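Local coordinates for malonyl CoA:acyl carrier protein malonyltransferase (PDB 1NM2) that probably transfers malonyl groups from malonyl-CoA to the holo acyl carrier protein, supplying fatty acid biosynthesis, at residues A[32-37]-A[111-116]. Numbering follows the deposited sequence.
Sequences AAWSDA and LDDTAA
W34 and D113 show how an indole can bridge two helices through its single N-H. From CB, the W34 side chain leaves helix 27-38 with CG beside the backbone N (chi1 -67°), and chi2 of -25° turns the NE1 edge to D113. CD1 comes within 4.3 Å of the T114 methyl CG2, an oblique and loose touch. One atom further, NE1 donates a bent hydrogen bond to D113 OD2 at 3.0 Å. The oxygen lies at the ring edge, slightly tilted from the indole plane; the carboxylate stands perpendicular to the ring, and the N-H meets OD2 from above the carboxylate plane, 66° out of it. CE2 and CZ2, next along the ring, come to 3.5 and 3.4 Å from the same OD2, beside the hydrogen bond. The carboxylate is tied down further: D113 OD1 accepts from T114 N, and OD2 forms a salt bridge with R30, one turn before W34. D112 is the N-cap, its OD1 taking A115 N and T114 OG1 from opposite faces. W34 also rests on A66 and I69 of helix 57-75 and on L117 of helix 113-132. The contact joins helix 27-38 to the first turn of helix 113-132, with helix 57-75 packed against both W34 and D113.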
ATOM      1  N   ALA A  32       5.161  20.830  -2.970  1.00 17.17           N
ATOM      2  CA  ALA A  32       5.791  21.465  -4.123  1.00 16.54           C
ATOM      3  C   ALA A  32       7.260  21.049  -4.223  1.00 16.22           C
ATOM      4  O   ALA A  32       7.763  20.769  -5.311  1.00 18.59           O
ATOM      5  CB  ALA A  32       5.680  22.991  -4.015  1.00 16.61           C
ATOM      6  N   ALA A  33       7.953  21.022  -3.091  1.00 15.93           N
ATOM      7  CA  ALA A  33       9.361  20.625  -3.084  1.00 15.75           C
ATOM      8  C   ALA A  33       9.479  19.166  -3.522  1.00 15.87           C
ATOM      9  O   ALA A  33      10.407  18.806  -4.247  1.00 15.02           O
ATOM     10  CB  ALA A  33       9.955  20.808  -1.692  1.00 17.45           C
ATOM     11  N   TRP A  34       8.543  18.327  -3.077  1.00 13.85           N
ATOM     12  CA  TRP A  34       8.556  16.919  -3.470  1.00 16.03           C
ATOM     13  C   TRP A  34       8.327  16.828  -4.974  1.00 16.47           C
ATOM     14  O   TRP A  34       9.033  16.103  -5.677  1.00 16.83           O
ATOM     15  CB  TRP A  34       7.462  16.128  -2.744  1.00 15.69           C
ATOM     16  CG  TRP A  34       7.665  15.990  -1.261  1.00 16.42           C
ATOM     17  CD1 TRP A  34       8.854  16.038  -0.582  1.00 16.46           C
ATOM     18  CD2 TRP A  34       6.661  15.693  -0.288  1.00 15.56           C
ATOM     19  NE1 TRP A  34       8.645  15.785   0.754  1.00 17.65           N
ATOM     20  CE2 TRP A  34       7.309  15.568   0.960  1.00 16.40           C
ATOM     21  CE3 TRP A  34       5.271  15.514  -0.351  1.00 17.27           C
ATOM     22  CZ2 TRP A  34       6.616  15.272   2.137  1.00 16.23           C
ATOM     23  CZ3 TRP A  34       4.584  15.220   0.820  1.00 15.64           C
ATOM     24  CH2 TRP A  34       5.257  15.103   2.047  1.00 15.27           C
ATOM     25  N   SER A  35       7.337  17.573  -5.462  1.00 17.32           N
ATOM     26  CA  SER A  35       7.023  17.583  -6.882  1.00 19.02           C
ATOM     27  C   SER A  35       8.261  17.919  -7.714  1.00 21.07           C
ATOM     28  O   SER A  35       8.542  17.253  -8.714  1.00 20.28           O
ATOM     29  CB  SER A  35       5.900  18.589  -7.176  1.00 19.76           C
ATOM     30  OG  SER A  35       4.690  18.205  -6.534  1.00 20.08           O
ATOM     31  N   ASP A  36       9.001  18.946  -7.302  1.00 21.19           N
ATOM     32  CA  ASP A  36      10.209  19.332  -8.031  1.00 23.08           C
ATOM     33  C   ASP A  36      11.255  18.227  -7.989  1.00 22.36           C
ATOM     34  O   ASP A  36      11.988  18.021  -8.955  1.00 23.15           O
ATOM     35  CB  ASP A  36      10.833  20.612  -7.458  1.00 22.48           C
ATOM     36  CG  ASP A  36       9.939  21.826  -7.611  1.00 24.62           C
ATOM     37  OD1 ASP A  36       9.151  21.885  -8.577  1.00 24.44           O
ATOM     38  OD2 ASP A  36      10.040  22.739  -6.766  1.00 27.60           O
ATOM     39  N   ALA A  37      11.320  17.509  -6.874  1.00 22.37           N
ATOM     40  CA  ALA A  37      12.302  16.441  -6.730  1.00 23.09           C
ATOM     41  C   ALA A  37      12.033  15.217  -7.601  1.00 23.74           C
ATOM     42  O   ALA A  37      12.971  14.577  -8.074  1.00 24.03           O
ATOM     43  CB  ALA A  37      12.407  16.020  -5.270  1.00 23.55           C
ATOM     44  N   LEU A 111      13.875   5.254   5.517  1.00 19.82           N
ATOM     45  CA  LEU A 111      14.146   6.152   4.408  1.00 20.91           C
ATOM     46  C   LEU A 111      13.557   7.520   4.721  1.00 20.59           C
ATOM     47  O   LEU A 111      12.522   7.615   5.387  1.00 18.47           O
ATOM     48  CB  LEU A 111      13.485   5.636   3.127  1.00 22.71           C
ATOM     49  CG  LEU A 111      13.846   4.260   2.578  1.00 22.84           C
ATOM     50  CD1 LEU A 111      12.919   3.957   1.406  1.00 24.05           C
ATOM     51  CD2 LEU A 111      15.304   4.226   2.142  1.00 23.75           C
ATOM     52  N   ASP A 112      14.208   8.576   4.245  1.00 20.12           N
ATOM     53  CA  ASP A 112      13.682   9.917   4.456  1.00 23.07           C
ATOM     54  C   ASP A 112      12.622  10.091   3.367  1.00 22.78           C
ATOM     55  O   ASP A 112      12.594   9.325   2.398  1.00 21.36           O
ATOM     56  CB  ASP A 112      14.796  10.963   4.342  1.00 27.20           C
ATOM     57  CG  ASP A 112      15.534  10.887   3.032  1.00 31.71           C
ATOM     58  OD1 ASP A 112      14.966  11.303   2.002  1.00 36.15           O
ATOM     59  OD2 ASP A 112      16.684  10.404   3.031  1.00 37.54           O
ATOM     60  N   ASP A 113      11.747  11.079   3.508  1.00 21.47           N
ATOM     61  CA  ASP A 113      10.677  11.242   2.528  1.00 23.30           C
ATOM     62  C   ASP A 113      11.079  11.422   1.064  1.00 24.09           C
ATOM     63  O   ASP A 113      10.551  10.723   0.201  1.00 26.47           O
ATOM     64  CB  ASP A 113       9.729  12.366   2.958  1.00 22.78           C
ATOM     65  CG  ASP A 113      10.434  13.673   3.149  1.00 22.79           C
ATOM     66  OD1 ASP A 113      11.682  13.672   3.124  1.00 25.35           O
ATOM     67  OD2 ASP A 113       9.741  14.696   3.330  1.00 25.37           O
ATOM     68  N   THR A 114      12.008  12.324   0.767  1.00 24.59           N
ATOM     69  CA  THR A 114      12.405  12.537  -0.627  1.00 25.27           C
ATOM     70  C   THR A 114      12.973  11.270  -1.262  1.00 23.97           C
ATOM     71  O   THR A 114      12.707  10.986  -2.428  1.00 24.82           O
ATOM     72  CB  THR A 114      13.446  13.682  -0.776  1.00 26.56           C
ATOM     73  OG1 THR A 114      14.725  13.246  -0.295  1.00 29.84           O
ATOM     74  CG2 THR A 114      12.998  14.901   0.012  1.00 27.02           C
ATOM     75  N   ALA A 115      13.757  10.516  -0.501  1.00 23.08           N
ATOM     76  CA  ALA A 115      14.334   9.279  -1.011  1.00 22.53           C
ATOM     77  C   ALA A 115      13.220   8.268  -1.286  1.00 22.05           C
ATOM     78  O   ALA A 115      13.278   7.505  -2.255  1.00 22.10           O
ATOM     79  CB  ALA A 115      15.321   8.703   0.006  1.00 23.90           C
ATOM     80  N   ALA A 116      12.206   8.267  -0.426  1.00 19.16           N
ATOM     81  CA  ALA A 116      11.079   7.351  -0.567  1.00 18.43           C
ATOM     82  C   ALA A 116      10.226   7.719  -1.777  1.00 18.01           C
ATOM     83  O   ALA A 116       9.807   6.851  -2.536  1.00 16.56           O
ATOM     84  CB  ALA A 116      10.227   7.372   0.703  1.00 15.85           C
TER